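Local structure of G/U mismatch-specific DNA glycosylase (Deinococcus radiodurans, 2C2Q) at residues V18-Q23 / V85-S90; A44-A47 / K52-R55; V118-T121 / G125-E128. The protein belongs to the uracil-DNA glycosylase superfamily of DNA-repair enzymes, built as a compact alpha/beta domain around a largely parallel sheet. The protein carries 1 engineered substitution. All coordinates share one frame; numbering follows the deposited sequence.

Contact 1: residues V18-Q23 / V85-S90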
loop_
_atom_site.group_PDB
_atom_site.type_symbol
_atom_site.label_atom_id
_atom_site.label_comp_id
_atom_site.label_asym_id
_atom_site.label_seq_id
_atom_site.Cartn_x
_atom_site.Cartn_y
_atom_site.Cartn_z
ATOM N N VAL A 18 0.607 0.793 14.002
ATOM C CA VAL A 18 0.992 2.040 13.371
ATOM C C VAL A 18 -0.305 2.620 12.716
ATOM O O VAL A 18 -1.084 1.806 12.230
ATOM C CB VAL A 18 2.021 1.828 12.256
ATOM C CG1 VAL A 18 2.525 3.204 11.816
ATOM C CG2 VAL A 18 3.218 0.962 12.818
ATOM N N PRO A 19 -0.577 3.924 12.846
ATOM C CA PRO A 19 -1.793 4.520 12.261
ATOM C C PRO A 19 -1.882 4.281 10.744
ATOM O O PRO A 19 -0.846 4.252 10.037
ATOM C CB PRO A 19 -1.639 6.021 12.520
ATOM C CG PRO A 19 -0.834 6.095 13.772
ATOM C CD PRO A 19 0.205 4.965 13.570
ATOM N N ASP A 20 -3.085 4.060 10.273
ATOM C CA ASP A 20 -3.425 4.330 8.855
ATOM C C ASP A 20 -3.178 5.768 8.440
ATOM O O ASP A 20 -3.194 6.692 9.283
ATOM C CB ASP A 20 -4.855 3.976 8.607
ATOM C CG ASP A 20 -5.038 2.493 8.524
ATOM O OD1 ASP A 20 -4.028 1.714 8.332
ATOM O OD2 ASP A 20 -6.180 2.023 8.678
ATOM N N VAL A 21 -2.868 5.979 7.140
ATOM C CA VAL A 21 -2.851 7.316 6.587
ATOM C C VAL A 21 -3.933 7.331 5.507
ATOM O O VAL A 21 -3.728 6.845 4.365
ATOM C CB VAL A 21 -1.458 7.653 5.984
ATOM C CG1 VAL A 21 -1.410 9.031 5.336
ATOM C CG2 VAL A 21 -0.367 7.451 7.056
ATOM N N LEU A 22 -5.087 7.873 5.853
ATOM C CA LEU A 22 -6.270 7.688 5.004
ATOM C C LEU A 22 -7.109 8.912 5.178
ATOM O O LEU A 22 -7.207 9.456 6.300
ATOM C CB LEU A 22 -7.096 6.426 5.377
ATOM C CG LEU A 22 -6.443 5.051 5.133
ATOM C CD1 LEU A 22 -7.309 3.937 5.726
ATOM C CD2 LEU A 22 -6.200 4.863 3.587
ATOM N N GLN A 23 -7.715 9.334 4.077
ATOM C CA GLN A 23 -8.608 10.509 4.061
ATOM C C GLN A 23 -9.334 10.470 2.711
ATOM O O GLN A 23 -8.855 9.807 1.773
ATOM C CB GLN A 23 -7.815 11.806 4.288
ATOM C CG GLN A 23 -6.788 12.137 3.232
ATOM C CD GLN A 23 -5.984 13.334 3.585
ATOM O OE1 GLN A 23 -5.423 13.408 4.685
ATOM N NE2 GLN A 23 -5.853 14.253 2.649
ATOM N N VAL A 85 -2.917 -4.956 5.157
ATOM C CA VAL A 85 -3.981 -5.960 5.342
ATOM C C VAL A 85 -4.055 -6.392 6.800
ATOM O O VAL A 85 -5.142 -6.654 7.340
ATOM C CB VAL A 85 -3.758 -7.159 4.392
ATOM C CG1 VAL A 85 -4.915 -8.178 4.493
ATOM C CG2 VAL A 85 -3.573 -6.673 2.915
ATOM N N ALA A 86 -2.901 -6.499 7.452
ATOM C CA ALA A 86 -2.807 -6.813 8.880
ATOM C C ALA A 86 -2.299 -5.576 9.674
ATOM O O ALA A 86 -1.178 -5.084 9.436
ATOM C CB ALA A 86 -1.904 -7.979 9.090
ATOM N N LYS A 87 -3.116 -5.082 10.606
ATOM C CA LYS A 87 -2.791 -3.842 11.301
ATOM C C LYS A 87 -2.398 -4.021 12.796
ATOM O O LYS A 87 -1.889 -3.113 13.407
ATOM C CB LYS A 87 -3.984 -2.912 11.227
ATOM C CG LYS A 87 -4.205 -2.294 9.847
ATOM C CD LYS A 87 -3.011 -1.397 9.360
ATOM C CE LYS A 87 -2.695 -0.293 10.354
ATOM N NZ LYS A 87 -1.820 0.807 9.778
ATOM N N ARG A 88 -2.771 -5.171 13.362
ATOM C CA ARG A 88 -2.576 -5.437 14.794
ATOM C C ARG A 88 -1.433 -6.396 15.100
ATOM O O ARG A 88 -1.239 -6.754 16.287
ATOM C CB ARG A 88 -3.882 -6.057 15.357
ATOM C CG ARG A 88 -5.103 -5.098 15.226
ATOM C CD ARG A 88 -6.387 -5.634 15.913
ATOM N NE ARG A 88 -7.507 -4.688 15.839
ATOM C CZ ARG A 88 -8.235 -4.473 14.729
ATOM N NH1 ARG A 88 -7.953 -5.104 13.590
ATOM N NH2 ARG A 88 -9.260 -3.619 14.763
ATOM N N HIS A 89 -0.705 -6.844 14.062
ATOM C CA HIS A 89 0.393 -7.770 14.236
ATOM C C HIS A 89 1.527 -7.311 13.316
ATOM O O HIS A 89 1.286 -6.680 12.294
ATOM C CB HIS A 89 -0.017 -9.195 13.800
ATOM C CG HIS A 89 -1.180 -9.772 14.575
ATOM N ND1 HIS A 89 -2.496 -9.455 14.301
ATOM C CD2 HIS A 89 -1.210 -10.647 15.616
ATOM C CE1 HIS A 89 -3.291 -10.118 15.136
ATOM N NE2 HIS A 89 -2.532 -10.840 15.952
ATOM N N SER A 90 2.757 -7.688 13.682
ATOM C CA SER A 90 3.911 -7.376 12.873
ATOM C C SER A 90 4.709 -8.627 12.607
ATOM O O SER A 90 4.569 -9.646 13.315
ATOM C CB SER A 90 4.762 -6.322 13.582
ATOM O OG SER A 90 5.399 -6.822 14.774
HETATM O O HOH W 1 0.023 -1.390 12.128
#
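Lys87 ties two loops together by carrying its ammonium group to Val18 and Asp20, an example of one long side chain doing most of the work between stretches without regular secondary structure. Before it, Val85 and Ala86 hold the loop in place through backbone bonds to the end of strand 28-32 at Gly32 and to Thr33 just beyond it. Lys87 then leaves the chain with CG opposite the carbonyl carbon (chi1 -73°), and two further bends at chi2 and chi3 curl the aliphatic part round until NZ lies between two acceptors. One is Val18 O, 2.7 Å from NZ, approached from above the carbonyl plane. The other is Asp20 OD1, 2.8 Å from NZ, in a salt bridge that also meets the carboxylate from above its plane. Asp20 has further partners: Thr83 OG1 bonds to OD1 and Lys109 NZ forms a salt bridge with OD2, so two lysines share this buried acid and probably help to keep it ionised. The backbone of Lys87 adds a water bridge, in which water 1 donates to Lys87 O and accepts from Val18 N. The contact thus joins the approach to strand 28-32 with the exit from strand 80-84, beside helix 103-113, whose Lys109 packs on both Leu22 and Lys87.

Contact 2: residues A44-A47 / K52-R55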
loop_
_atom_site.group_PDB
_atom_site.type_symbol
_atom_site.label_atom_id
_atom_site.label_comp_id
_atom_site.label_asym_id
_atom_site.label_seq_id
_atom_site.Cartn_x
_atom_site.Cartn_y
_atom_site.Cartn_z
ATOM N N ALA A 44 6.235 3.396 12.096
ATOM C CA ALA A 44 6.307 4.012 10.754
ATOM C C ALA A 44 6.014 2.911 9.699
ATOM O O ALA A 44 5.532 1.806 10.058
ATOM C CB ALA A 44 7.713 4.674 10.556
ATOM N N TYR A 45 6.286 3.202 8.416
ATOM C CA TYR A 45 6.071 2.221 7.342
ATOM C C TYR A 45 7.387 1.992 6.657
ATOM O O TYR A 45 8.131 2.967 6.513
ATOM C CB TYR A 45 5.053 2.741 6.326
ATOM C CG TYR A 45 3.595 2.649 6.789
ATOM C CD1 TYR A 45 2.735 1.635 6.314
ATOM C CD2 TYR A 45 3.099 3.582 7.717
ATOM C CE1 TYR A 45 1.352 1.589 6.754
ATOM C CE2 TYR A 45 1.772 3.525 8.154
ATOM C CZ TYR A 45 0.914 2.526 7.661
ATOM O OH TYR A 45 -0.419 2.492 8.065
ATOM N N TYR A 46 7.577 0.757 6.181
ATOM C CA TYR A 46 8.746 0.322 5.369
ATOM C C TYR A 46 10.019 0.923 5.951
ATOM O O TYR A 46 10.815 1.590 5.218
ATOM C CB TYR A 46 8.521 0.752 3.905
ATOM C CG TYR A 46 7.225 0.230 3.357
ATOM C CD1 TYR A 46 7.082 -1.126 2.949
ATOM C CD2 TYR A 46 6.122 1.070 3.259
ATOM C CE1 TYR A 46 5.865 -1.601 2.481
ATOM C CE2 TYR A 46 4.889 0.621 2.779
ATOM C CZ TYR A 46 4.740 -0.728 2.397
ATOM O OH TYR A 46 3.556 -1.228 1.933
ATOM N N ALA A 47 10.192 0.717 7.275
ATOM C CA ALA A 47 11.271 1.333 8.022
ATOM C C ALA A 47 12.597 0.543 8.007
ATOM O O ALA A 47 13.622 1.069 8.465
ATOM C CB ALA A 47 10.834 1.650 9.500
ATOM N N LYS A 52 13.230 -1.170 -0.172
ATOM C CA LYS A 52 13.400 -0.175 -1.269
ATOM C C LYS A 52 12.196 0.781 -1.420
ATOM O O LYS A 52 12.182 1.621 -2.308
ATOM C CB LYS A 52 13.566 -0.879 -2.651
ATOM C CG LYS A 52 14.674 -1.896 -2.709
ATOM C CD LYS A 52 14.874 -2.387 -4.187
ATOM C CE LYS A 52 14.490 -3.840 -4.246
ATOM N NZ LYS A 52 15.435 -4.674 -3.490
ATOM N N PHE A 53 11.152 0.661 -0.554
ATOM C CA PHE A 53 9.934 1.411 -0.795
ATOM C C PHE A 53 10.155 2.942 -0.921
ATOM O O PHE A 53 9.670 3.536 -1.912
ATOM C CB PHE A 53 8.990 1.160 0.391
ATOM C CG PHE A 53 7.654 1.854 0.260
ATOM C CD1 PHE A 53 6.600 1.296 -0.455
ATOM C CD2 PHE A 53 7.420 3.056 0.976
ATOM C CE1 PHE A 53 5.346 1.953 -0.511
ATOM C CE2 PHE A 53 6.181 3.692 0.896
ATOM C CZ PHE A 53 5.172 3.163 0.166
ATOM N N TRP A 54 10.767 3.585 0.075
ATOM C CA TRP A 54 10.926 5.068 0.099
ATOM C C TRP A 54 11.778 5.585 -1.091
ATOM O O TRP A 54 11.354 6.509 -1.789
ATOM C CB TRP A 54 11.425 5.576 1.420
ATOM C CG TRP A 54 10.427 5.289 2.507
ATOM C CD1 TRP A 54 10.577 4.405 3.510
ATOM C CD2 TRP A 54 9.083 5.849 2.643
ATOM N NE1 TRP A 54 9.443 4.384 4.311
ATOM C CE2 TRP A 54 8.491 5.216 3.783
ATOM C CE3 TRP A 54 8.317 6.778 1.907
ATOM C CZ2 TRP A 54 7.220 5.561 4.262
ATOM C CZ3 TRP A 54 7.020 7.099 2.363
ATOM C CH2 TRP A 54 6.490 6.480 3.533
ATOM N N ARG A 55 12.850 4.857 -1.369
ATOM C CA ARG A 55 13.685 5.122 -2.597
ATOM C C ARG A 55 12.811 5.018 -3.844
ATOM O O ARG A 55 12.862 5.893 -4.724
ATOM C CB ARG A 55 14.780 4.076 -2.668
ATOM C CG ARG A 55 15.763 4.129 -3.852
ATOM C CD ARG A 55 16.892 3.057 -3.591
ATOM N NE ARG A 55 16.835 2.676 -2.156
ATOM C CZ ARG A 55 17.082 1.459 -1.656
ATOM N NH1 ARG A 55 17.476 0.456 -2.454
ATOM N NH2 ARG A 55 16.963 1.246 -0.339
HETATM O O HOH W 2 11.561 1.779 2.248
#
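Tyr46 and Phe53 lie face to face, their ring centroids 3.9 Å apart and their planes inclined by only 17°, and the stack shows how a short loop can be folded back on the helix that follows it. The tyrosine can be read from its root outward. CB rests against Phe53 CB and also approaches the indole of Trp54. With CG placed beside the backbone N (chi1 -55°), the ring is laid over the phenylalanine: CG faces Phe53 CG, and CD2 makes the tightest approach, 3.3 Å to Phe53 CD2. Further out, CE2 sits 3.6 Å from Phe53 CE1, while CZ is still within 4.0 Å of Phe53 CD1. At the tip, OH passes beyond the stack to a hydrogen bond with Thr121 OG1, which probably helps to fix the ring's position.

Trp54 supplies the polar half. Its NE1 donates to Tyr45 O at 2.9 Å, with the acceptor close to the indole plane and the N-H...O angle bent to 149°. The edge of Phe53 is directed at one face of this same indole, so three aromatic groups pack in succession. Water 2 accepts from Trp54 N and lies 3.1 Å from Tyr46 O, adding a solvent link between the helix and the loop. The side chain of Tyr45 lies about 3 Å, nearest atoms, from a bound acetate ion, probably left from crystallisation.

Around this cluster, Tyr45 and Phe53 both reach Leu82 of strand 80-84, Trp54 packs on Tyr72, and the cluster connects the loop after helix 37-42 with the start of helix 53-59.

Contact 3: residues V118-T121 / G125-E128; sequences VAFT and GASE
This is an apolar strand-to-helix contact in the protein core, where Phe120, the last residue of strand 117-120, lays its ring on Gly125 and Ala126 of helix 123-130. The interaction is chiefly CH-pi: Ala126 CA stands over one face of the ring, 3.7 Å from its centroid and 19° off the normal. Ala126 CB adds a second touch at the ring's root, 3.6 Å from Phe120 CG. Phe120 CD1 comes to 3.5 Å from Ala126 N. Gly125 approaches the ring obliquely, its O lying 3.7 Å from Phe120 CE1, so the phenyl group packs on the backbone of Gly125 and Ala126 as well as on Ala126 CB. The arrangement is a tight beta-alpha connection of the alpha/beta fold, with the chain turning straight from a central strand into a helix packed on one face of the sheet. A chi1 of -65° turns Phe120 CG away from its own carbonyl carbon and swings the ring onto the helix. The cluster extends over strand 153-156, where Phe120 touches Leu154 and Ala126 touches Val156. Ala119 and Thr121 instead pack against helix 171-188, through Leu176 and Trp173.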
loop_
_atom_site.group_PDB
_atom_site.type_symbol
_atom_site.label_atom_id
_atom_site.label_comp_id
_atom_site.label_asym_id
_atom_site.label_seq_id
_atom_site.Cartn_x
_atom_site.Cartn_y
_atom_site.Cartn_z
ATOM N N VAL A 118 -5.936 1.707 -5.461
ATOM C CA VAL A 118 -5.366 0.911 -4.339
ATOM C C VAL A 118 -4.263 0.042 -4.951
ATOM O O VAL A 118 -4.552 -0.735 -5.854
ATOM C CB VAL A 118 -6.460 0.057 -3.647
ATOM C CG1 VAL A 118 -5.806 -0.935 -2.576
ATOM C CG2 VAL A 118 -7.403 0.998 -2.944
ATOM N N ALA A 119 -3.019 0.185 -4.482
ATOM C CA ALA A 119 -1.916 -0.599 -5.073
ATOM C C ALA A 119 -1.318 -1.452 -3.943
ATOM O O ALA A 119 -0.862 -0.916 -2.940
ATOM C CB ALA A 119 -0.850 0.281 -5.708
ATOM N N PHE A 120 -1.476 -2.773 -4.054
ATOM C CA PHE A 120 -0.822 -3.701 -3.113
ATOM C C PHE A 120 0.670 -3.702 -3.371
ATOM O O PHE A 120 1.119 -3.787 -4.534
ATOM C CB PHE A 120 -1.392 -5.124 -3.228
ATOM C CG PHE A 120 -2.832 -5.181 -2.815
ATOM C CD1 PHE A 120 -3.154 -5.359 -1.464
ATOM C CD2 PHE A 120 -3.852 -4.909 -3.732
ATOM C CE1 PHE A 120 -4.467 -5.365 -1.014
ATOM C CE2 PHE A 120 -5.188 -4.914 -3.270
ATOM C CZ PHE A 120 -5.477 -5.149 -1.933
ATOM N N THR A 121 1.449 -3.530 -2.311
ATOM C CA THR A 121 2.933 -3.481 -2.469
ATOM C C THR A 121 3.584 -4.860 -2.435
ATOM O O THR A 121 4.793 -4.969 -2.321
ATOM C CB THR A 121 3.570 -2.565 -1.395
ATOM O OG1 THR A 121 3.290 -3.134 -0.079
ATOM C CG2 THR A 121 2.860 -1.165 -1.425
ATOM N N GLY A 125 -0.179 -9.546 -0.047
ATOM C CA GLY A 125 -1.258 -8.681 0.390
ATOM C C GLY A 125 -2.429 -8.738 -0.589
ATOM O O GLY A 125 -3.573 -8.868 -0.159
ATOM N N ALA A 126 -2.141 -8.664 -1.893
ATOM C CA ALA A 126 -3.185 -8.694 -2.925
ATOM C C ALA A 126 -3.917 -10.056 -2.858
ATOM O O ALA A 126 -5.142 -10.127 -2.867
ATOM C CB ALA A 126 -2.585 -8.453 -4.319
ATOM N N SER A 127 -3.144 -11.122 -2.670
ATOM C CA SER A 127 -3.678 -12.497 -2.621
ATOM C C SER A 127 -4.566 -12.717 -1.398
ATOM O O SER A 127 -5.640 -13.279 -1.533
ATOM C CB SER A 127 -2.537 -13.544 -2.727
ATOM O OG SER A 127 -2.988 -14.830 -2.310
ATOM N N GLU A 128 -4.178 -12.194 -0.235
ATOM C CA GLU A 128 -5.029 -12.273 0.978
ATOM C C GLU A 128 -6.357 -11.528 0.766
ATOM O O GLU A 128 -7.374 -11.953 1.298
ATOM C CB GLU A 128 -4.319 -11.729 2.212
ATOM C CG GLU A 128 -3.157 -12.591 2.717
ATOM C CD GLU A 128 -3.551 -13.991 3.242
ATOM O OE1 GLU A 128 -4.731 -14.201 3.576
ATOM O OE2 GLU A 128 -2.650 -14.887 3.350
#

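In the fold
All three contacts are buried, but their chemistry changes with their place. Contact 3, centred nearest the middle of the chain, has no hydrogen bond between its segments and joins a strand to its own following helix. Contact 1 links loops distant in sequence through charge and water, whereas contact 2, nested within the loop that contact 1 closes, mixes an aromatic stack with a polar indole bond. Tyr45 OH joins the first two by a probable hydrogen bond to Pro19 O, 2.7 Å away. Contact 2 also meets contact 3 where Phe53 CE1 packs on Thr121 CG2, 4.1 Å apart, and Val85 of contact 1 packs on Phe120 and Gly125.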